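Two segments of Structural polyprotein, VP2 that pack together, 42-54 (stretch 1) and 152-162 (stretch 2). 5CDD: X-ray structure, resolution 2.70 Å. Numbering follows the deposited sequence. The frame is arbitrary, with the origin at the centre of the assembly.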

# COMPACT_ATOMS: atom_id res chain seq x y z
N SER C 42 35.71 -3.57 -58.36
CA SER C 42 35.15 -4.45 -57.34
C SER C 42 36.21 -5.43 -56.88
O SER C 42 37.31 -5.48 -57.43
CB SER C 42 33.96 -5.22 -57.91
OG SER C 42 32.98 -4.34 -58.42
N GLN C 43 35.87 -6.21 -55.86
CA GLN C 43 36.78 -7.20 -55.31
C GLN C 43 36.78 -8.43 -56.23
O GLN C 43 35.73 -8.89 -56.65
CB GLN C 43 36.31 -7.59 -53.91
CG GLN C 43 37.41 -7.94 -52.93
CD GLN C 43 38.33 -6.77 -52.64
OE1 GLN C 43 39.19 -6.42 -53.45
NE2 GLN C 43 38.16 -6.14 -51.48
N LYS C 44 37.97 -8.93 -56.55
CA LYS C 44 38.10 -10.10 -57.42
C LYS C 44 38.15 -11.38 -56.60
O LYS C 44 38.82 -11.44 -55.56
CB LYS C 44 39.36 -9.99 -58.28
CG LYS C 44 39.36 -8.84 -59.28
CD LYS C 44 38.31 -9.04 -60.37
CE LYS C 44 38.28 -7.86 -61.33
NZ LYS C 44 37.89 -6.59 -60.65
N TYR C 45 37.45 -12.41 -57.07
CA TYR C 45 37.43 -13.70 -56.38
C TYR C 45 37.89 -14.83 -57.29
O TYR C 45 37.81 -14.74 -58.51
CB TYR C 45 36.01 -14.00 -55.89
CG TYR C 45 34.95 -13.84 -56.95
CD1 TYR C 45 34.38 -12.60 -57.21
CD2 TYR C 45 34.55 -14.93 -57.73
CE1 TYR C 45 33.42 -12.44 -58.20
CE2 TYR C 45 33.59 -14.78 -58.73
CZ TYR C 45 33.03 -13.54 -58.96
OH TYR C 45 32.08 -13.38 -59.94
N VAL C 46 38.37 -15.91 -56.67
CA VAL C 46 38.85 -17.07 -57.40
C VAL C 46 37.68 -17.84 -58.00
O VAL C 46 37.78 -18.41 -59.08
CB VAL C 46 39.65 -18.02 -56.48
CG1 VAL C 46 40.05 -19.27 -57.24
CG2 VAL C 46 40.87 -17.30 -55.95
N ARG C 47 36.57 -17.86 -57.27
CA ARG C 47 35.37 -18.56 -57.71
C ARG C 47 34.22 -18.20 -56.78
O ARG C 47 34.44 -17.85 -55.62
CB ARG C 47 35.61 -20.08 -57.67
CG ARG C 47 34.63 -20.90 -58.50
CD ARG C 47 34.78 -20.58 -59.99
NE ARG C 47 36.15 -20.77 -60.46
CZ ARG C 47 36.76 -21.95 -60.54
NH1 ARG C 47 36.13 -23.06 -60.18
NH2 ARG C 47 38.01 -22.02 -60.98
N SER C 48 33.00 -18.28 -57.29
CA SER C 48 31.82 -17.97 -56.49
C SER C 48 30.70 -18.95 -56.81
O SER C 48 30.63 -19.50 -57.91
CB SER C 48 31.34 -16.54 -56.77
OG SER C 48 30.92 -16.39 -58.11
N TRP C 49 29.82 -19.16 -55.84
CA TRP C 49 28.70 -20.08 -56.00
C TRP C 49 27.41 -19.48 -55.46
O TRP C 49 27.39 -18.93 -54.36
CB TRP C 49 29.01 -21.38 -55.26
CG TRP C 49 30.24 -22.07 -55.73
CD1 TRP C 49 30.35 -22.93 -56.78
CD2 TRP C 49 31.56 -21.93 -55.18
NE1 TRP C 49 31.66 -23.35 -56.92
CE2 TRP C 49 32.42 -22.75 -55.95
CE3 TRP C 49 32.10 -21.20 -54.12
CZ2 TRP C 49 33.79 -22.85 -55.69
CZ3 TRP C 49 33.46 -21.30 -53.86
CH2 TRP C 49 34.29 -22.12 -54.64
N THR C 50 26.35 -19.58 -56.25
CA THR C 50 25.05 -19.08 -55.83
C THR C 50 24.29 -20.26 -55.24
O THR C 50 23.89 -21.18 -55.94
CB THR C 50 24.25 -18.48 -57.00
OG1 THR C 50 22.94 -18.09 -56.55
CG2 THR C 50 24.13 -19.48 -58.14
N LEU C 51 24.12 -20.22 -53.92
CA LEU C 51 23.43 -21.28 -53.21
C LEU C 51 21.98 -20.94 -52.91
O LEU C 51 21.61 -19.76 -52.85
CB LEU C 51 24.18 -21.59 -51.92
CG LEU C 51 25.62 -22.02 -52.14
CD1 LEU C 51 26.40 -21.97 -50.85
CD2 LEU C 51 25.64 -23.42 -52.72
N PRO C 52 21.13 -21.96 -52.69
CA PRO C 52 21.48 -23.38 -52.71
C PRO C 52 21.35 -24.08 -54.06
O PRO C 52 21.62 -25.28 -54.16
CB PRO C 52 20.52 -23.95 -51.68
CG PRO C 52 19.25 -23.19 -52.00
CD PRO C 52 19.78 -21.76 -52.14
N SER C 53 20.93 -23.35 -55.09
CA SER C 53 20.76 -23.95 -56.41
C SER C 53 22.00 -24.67 -56.92
O SER C 53 21.89 -25.70 -57.58
CB SER C 53 20.34 -22.90 -57.43
OG SER C 53 21.37 -21.95 -57.66
N THR C 54 23.18 -24.15 -56.62
CA THR C 54 24.42 -24.77 -57.09
C THR C 54 24.57 -26.21 -56.62
O THR C 54 24.98 -27.08 -57.39
CB THR C 54 25.66 -23.98 -56.60
OG1 THR C 54 25.69 -22.69 -57.24
CG2 THR C 54 26.93 -24.72 -56.95
N GLU C 152 15.09 -18.09 -56.01
CA GLU C 152 15.28 -17.60 -54.66
C GLU C 152 16.60 -17.90 -53.97
O GLU C 152 16.62 -18.06 -52.75
CB GLU C 152 14.12 -18.11 -53.80
CG GLU C 152 12.74 -17.72 -54.30
CD GLU C 152 11.61 -18.35 -53.49
OE1 GLU C 152 10.43 -18.12 -53.82
OE2 GLU C 152 11.91 -19.09 -52.52
N ASP C 153 17.71 -17.98 -54.70
CA ASP C 153 18.98 -18.25 -54.03
C ASP C 153 19.18 -17.16 -52.98
O ASP C 153 19.18 -15.98 -53.30
CB ASP C 153 20.14 -18.28 -55.01
CG ASP C 153 20.23 -19.60 -55.77
OD1 ASP C 153 20.02 -20.66 -55.16
OD2 ASP C 153 20.51 -19.56 -56.98
N PHE C 154 19.35 -17.58 -51.73
CA PHE C 154 19.50 -16.65 -50.62
C PHE C 154 20.91 -16.40 -50.09
O PHE C 154 21.08 -15.60 -49.17
CB PHE C 154 18.60 -17.11 -49.48
CG PHE C 154 18.76 -18.56 -49.14
CD1 PHE C 154 19.87 -19.01 -48.43
CD2 PHE C 154 17.80 -19.48 -49.54
CE1 PHE C 154 20.03 -20.37 -48.14
CE2 PHE C 154 17.95 -20.84 -49.25
CZ PHE C 154 19.06 -21.28 -48.55
N VAL C 155 21.92 -17.06 -50.64
CA VAL C 155 23.27 -16.84 -50.15
C VAL C 155 24.33 -17.05 -51.22
O VAL C 155 24.22 -17.95 -52.06
CB VAL C 155 23.57 -17.76 -48.94
CG1 VAL C 155 23.44 -19.22 -49.35
CG2 VAL C 155 24.96 -17.48 -48.40
N GLN C 156 25.35 -16.20 -51.21
CA GLN C 156 26.44 -16.28 -52.17
C GLN C 156 27.73 -16.70 -51.47
O GLN C 156 28.08 -16.16 -50.42
CB GLN C 156 26.66 -14.92 -52.84
CG GLN C 156 25.45 -14.38 -53.57
CD GLN C 156 24.91 -15.35 -54.59
OE1 GLN C 156 25.63 -15.79 -55.49
NE2 GLN C 156 23.63 -15.70 -54.47
N LEU C 157 28.42 -17.67 -52.05
CA LEU C 157 29.67 -18.16 -51.47
C LEU C 157 30.84 -17.65 -52.31
O LEU C 157 30.80 -17.69 -53.54
CB LEU C 157 29.68 -19.69 -51.44
CG LEU C 157 30.88 -20.35 -50.76
CD1 LEU C 157 31.03 -19.82 -49.34
CD2 LEU C 157 30.69 -21.85 -50.76
N TYR C 158 31.89 -17.16 -51.64
CA TYR C 158 33.05 -16.63 -52.33
C TYR C 158 34.38 -17.18 -51.80
O TYR C 158 34.49 -17.53 -50.62
CB TYR C 158 33.08 -15.10 -52.19
CG TYR C 158 31.95 -14.38 -52.90
CD1 TYR C 158 31.91 -14.28 -54.29
CD2 TYR C 158 30.91 -13.79 -52.17
CE1 TYR C 158 30.88 -13.61 -54.94
CE2 TYR C 158 29.87 -13.12 -52.81
CZ TYR C 158 29.86 -13.04 -54.20
OH TYR C 158 28.83 -12.38 -54.84
N LEU C 159 35.37 -17.26 -52.68
CA LEU C 159 36.70 -17.74 -52.33
C LEU C 159 37.68 -16.63 -52.73
O LEU C 159 37.98 -16.44 -53.91
CB LEU C 159 37.04 -19.03 -53.07
CG LEU C 159 38.41 -19.63 -52.78
CD1 LEU C 159 38.54 -19.94 -51.29
CD2 LEU C 159 38.60 -20.90 -53.60
N PHE C 160 38.18 -15.91 -51.73
CA PHE C 160 39.10 -14.80 -51.95
C PHE C 160 40.54 -15.11 -51.55
O PHE C 160 40.79 -15.86 -50.61
CB PHE C 160 38.65 -13.58 -51.16
CG PHE C 160 37.30 -13.06 -51.53
CD1 PHE C 160 37.09 -12.39 -52.73
CD2 PHE C 160 36.22 -13.21 -50.65
CE1 PHE C 160 35.84 -11.87 -53.05
CE2 PHE C 160 34.97 -12.70 -50.97
CZ PHE C 160 34.78 -12.02 -52.17
N PRO C 161 41.51 -14.54 -52.28
CA PRO C 161 42.93 -14.75 -51.98
C PRO C 161 43.38 -13.61 -51.05
O PRO C 161 43.43 -12.46 -51.47
CB PRO C 161 43.61 -14.64 -53.35
CG PRO C 161 42.47 -14.79 -54.35
CD PRO C 161 41.36 -14.07 -53.67
N ILE C 162 43.69 -13.93 -49.80
CA ILE C 162 44.13 -12.91 -48.86
C ILE C 162 45.51 -12.39 -49.27
O ILE C 162 45.73 -11.18 -49.36
CB ILE C 162 44.21 -13.45 -47.42
CG1 ILE C 162 42.82 -13.85 -46.93
CG2 ILE C 162 44.81 -12.40 -46.50
CD1 ILE C 162 42.80 -14.46 -45.55

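A strand that ends at L51 lies antiparallel to the strand 155-161, their axes 4.7 Å apart at closest approach and their directions 166° apart. W49 and L157 form the clearest rung of this ladder: W49 N donates to L157 O at 2.9 Å, and L157 N returns a nearly straight bond to W49 O at 2.8 Å. Beyond it in one direction L51 N donates to V155 O (2.9 Å); in the other, V46 N donates to L159 O (2.8 Å). Next to W49 and L157, the non-hydrogen-bonded pair S48 and Y158 brings the chains closer, and S48 CA lies 3.1 Å from L157 O in a CA-H...O contact.

L157 covers more surface than any other residue here. Its side chain shares a face of the sheet with W49, L51, V155 and L159, and its branched, wholly apolar form suits a buried place beside the W49 ring and the side chain of L51. W49 CE3 approaches L157 CG to 3.7 Å, while L51 CD1 reaches L157 CB at 4.0 Å. The broad indole of W49 extends this contact, with W49 CZ3 4.3 Å from L159 CB. L51 adds its own cross-strand pairing, L51 CB to V155 CG1 at 3.6 Å, so the contacts between these side chains are made by carbon atoms.

D153, just before its strand, covers almost as much by different chemistry. Its CA-to-CB bond points toward the other stretch, and its short side chain places the carboxylate within reach of T50 and S53. It accepts three hydrogen bonds, from S53 N, S53 OG and, weakly, T50 OG1. S53 N donates to D153 OD1 at 2.8 Å, and S53 OG to D153 OD2 at 2.6 Å, so one serine engages both oxygens. T50 OG1 adds its weak bond to D153 OD2 at 2.9 Å while accepting from Q156 NE2 at 3.2 Å; a hydroxyl can do both, which makes threonine an apt link between acid and amide. P52 has no amide hydrogen to offer, so the 3.0 Å approach of P52 N to D153 OD1 is not a hydrogen bond. The proline, preceded by a cis peptide bond, instead lays P52 CD over the face of the F154 ring, 3.9 Å from its centroid, a CH-pi contact.

Towards the other end, aromatic side chains meet. The edge of Y158 is directed at the face of Y45, with ring centroids 5.4 Å apart, which sets ring hydrogens against pi electrons. Y45 CB also lies 3.6 Å from F160 CE1, and V46 CG2 packs against P161 CG at 3.4 Å, two compact apolar groups that fit closely together.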